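Local coordinates for CG4930 (Drosophila melanogaster, PDB 3ISM), which inhibits the nuclease EndoG by forming a complex with it, and may act as a ribonuclease inhibitor, at residues 34-39 and 57-62. The protein carries 1 engineered substitution. Residues are numbered along the deposited sequence; the frame is centred on the assembly and turned at random.
Sequences KDYQKL and ENFDRT
Tyr36 and Leu39 on helix 32-43 meet Thr62 on helix 52-75 in an antiparallel helix pair of the all-helical Ku C-terminal-like domain. The two short segments run at 172°, with their axes 10.8 Å apart. Side chains of both helices meet across that spacing. Leu39 and Thr62 are the nearest pair along the backbones. No hydrogen bond joins the two segments; they meet by van der Waals contact, mostly through the Thr62 methyl.

Thr62 can be followed outward from CB, which points toward the other helix. Its methyl CG2 lies anti to the backbone N and reaches across the gap. It meets the Tyr36 ring obliquely, 3.6 Å from Tyr36 CE1, and also touches Tyr36 CD1. On the Leu39 side, Thr62 CG2 sits 3.7 Å from Leu39 CB and also touches Leu39 CD1. The other branch, OG1, turns back to its own helix (chi1 -51°). Thr62 OG1 donates to Asn58 O over 2.9 Å and lies 3.9 Å from Leu39 CB. The Asn58 carbonyl also accepts a hydrogen bond from the backbone N of Thr62, from the opposite face of its plane. With an alanine here both CG2 and OG1 are gone, which is likely to open a gap beside Tyr36 and Leu39 and leave Asn58 O with only the backbone N of these two donors.

The Tyr36 ring extends into the groove between the helices, its CG anti to the backbone N (chi1 170°). Its hydroxyl hydrogen-bonds Asp98 of helix 81-102, which ties the pair to a third helix. Ile40 also packs on Thr62 and Phe59. One turn before Thr62, Tyr36 OH comes obliquely to the Phe59 ring, 3.7 Å from Phe59 CE1.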
# COMPACT_ATOMS: atom_id res chain seq x y z
N LYS C 34 -25.87 -27.50 -14.73
CA LYS C 34 -25.42 -26.60 -15.81
C LYS C 34 -26.34 -25.39 -16.03
O LYS C 34 -25.87 -24.26 -16.11
CB LYS C 34 -25.18 -27.38 -17.11
CG LYS C 34 -25.19 -26.54 -18.39
CD LYS C 34 -25.15 -27.42 -19.64
CE LYS C 34 -25.51 -26.62 -20.89
NZ LYS C 34 -25.09 -27.32 -22.14
N ASP C 35 -27.65 -25.64 -16.12
CA ASP C 35 -28.64 -24.55 -16.19
C ASP C 35 -28.50 -23.59 -15.01
O ASP C 35 -28.56 -22.37 -15.19
CB ASP C 35 -30.07 -25.11 -16.23
CG ASP C 35 -30.39 -25.86 -17.51
OD1 ASP C 35 -29.61 -25.76 -18.49
OD2 ASP C 35 -31.42 -26.55 -17.54
N TYR C 36 -28.30 -24.15 -13.82
CA TYR C 36 -28.14 -23.38 -12.59
C TYR C 36 -26.88 -22.51 -12.65
O TYR C 36 -26.94 -21.31 -12.38
CB TYR C 36 -28.11 -24.28 -11.34
CG TYR C 36 -27.69 -23.52 -10.09
CD1 TYR C 36 -28.61 -22.74 -9.40
CD2 TYR C 36 -26.37 -23.54 -9.64
CE1 TYR C 36 -28.22 -22.02 -8.27
CE2 TYR C 36 -25.98 -22.82 -8.51
CZ TYR C 36 -26.92 -22.06 -7.83
OH TYR C 36 -26.55 -21.33 -6.73
N GLN C 37 -25.75 -23.12 -13.02
CA GLN C 37 -24.47 -22.43 -13.15
C GLN C 37 -24.50 -21.31 -14.19
O GLN C 37 -23.79 -20.31 -14.03
CB GLN C 37 -23.35 -23.44 -13.47
CG GLN C 37 -22.91 -24.29 -12.27
CD GLN C 37 -21.85 -25.35 -12.61
OE1 GLN C 37 -21.91 -26.00 -13.65
NE2 GLN C 37 -20.88 -25.53 -11.71
N LYS C 38 -25.30 -21.46 -15.25
CA LYS C 38 -25.34 -20.44 -16.31
C LYS C 38 -26.06 -19.20 -15.82
O LYS C 38 -25.65 -18.08 -16.12
CB LYS C 38 -26.00 -20.98 -17.58
CG LYS C 38 -25.83 -20.07 -18.81
CD LYS C 38 -26.71 -20.53 -19.99
CE LYS C 38 -26.80 -19.44 -21.06
NZ LYS C 38 -27.69 -19.86 -22.19
N LEU C 39 -27.12 -19.41 -15.04
CA LEU C 39 -27.86 -18.31 -14.43
C LEU C 39 -27.01 -17.51 -13.44
O LEU C 39 -27.00 -16.28 -13.47
CB LEU C 39 -29.13 -18.84 -13.75
CG LEU C 39 -30.19 -19.48 -14.65
CD1 LEU C 39 -31.20 -20.22 -13.78
CD2 LEU C 39 -30.86 -18.44 -15.57
N GLU C 57 -31.70 -9.85 -5.83
CA GLU C 57 -32.93 -10.43 -6.38
C GLU C 57 -32.64 -11.52 -7.42
O GLU C 57 -33.29 -12.58 -7.40
CB GLU C 57 -33.88 -9.37 -6.95
CG GLU C 57 -35.30 -9.91 -7.39
CD GLU C 57 -36.05 -10.70 -6.28
OE1 GLU C 57 -35.66 -10.60 -5.09
OE2 GLU C 57 -37.01 -11.44 -6.59
N ASN C 58 -31.67 -11.26 -8.30
CA ASN C 58 -31.25 -12.22 -9.31
C ASN C 58 -30.84 -13.56 -8.69
O ASN C 58 -31.22 -14.64 -9.19
CB ASN C 58 -30.10 -11.67 -10.17
CG ASN C 58 -30.56 -10.63 -11.19
OD1 ASN C 58 -31.77 -10.39 -11.36
ND2 ASN C 58 -29.60 -10.00 -11.87
N PHE C 59 -30.08 -13.50 -7.61
CA PHE C 59 -29.70 -14.73 -6.92
C PHE C 59 -30.90 -15.36 -6.23
O PHE C 59 -31.06 -16.58 -6.27
CB PHE C 59 -28.58 -14.55 -5.89
CG PHE C 59 -28.22 -15.86 -5.19
CD1 PHE C 59 -27.43 -16.80 -5.84
CD2 PHE C 59 -28.73 -16.17 -3.93
CE1 PHE C 59 -27.13 -18.01 -5.25
CE2 PHE C 59 -28.42 -17.40 -3.32
CZ PHE C 59 -27.62 -18.31 -3.98
N ASP C 60 -31.73 -14.54 -5.57
CA ASP C 60 -32.93 -15.09 -4.90
C ASP C 60 -33.83 -15.85 -5.89
O ASP C 60 -34.34 -16.92 -5.55
CB ASP C 60 -33.72 -13.98 -4.20
CG ASP C 60 -34.91 -14.51 -3.39
OD1 ASP C 60 -35.83 -15.13 -3.96
OD2 ASP C 60 -34.94 -14.26 -2.17
N ARG C 61 -34.00 -15.33 -7.10
CA ARG C 61 -34.75 -16.02 -8.15
C ARG C 61 -34.05 -17.26 -8.69
O ARG C 61 -34.70 -18.22 -9.06
CB ARG C 61 -35.08 -15.08 -9.31
CG ARG C 61 -36.14 -14.02 -9.02
CD ARG C 61 -37.56 -14.60 -9.00
NE ARG C 61 -37.98 -15.18 -10.29
CZ ARG C 61 -38.46 -14.48 -11.31
NH1 ARG C 61 -38.59 -13.16 -11.23
NH2 ARG C 61 -38.81 -15.10 -12.44
N THR C 62 -32.73 -17.24 -8.78
CA THR C 62 -32.01 -18.45 -9.16
C THR C 62 -32.09 -19.54 -8.07
O THR C 62 -32.38 -20.72 -8.35
CB THR C 62 -30.54 -18.16 -9.54
OG1 THR C 62 -30.50 -17.09 -10.50
CG2 THR C 62 -29.91 -19.40 -10.16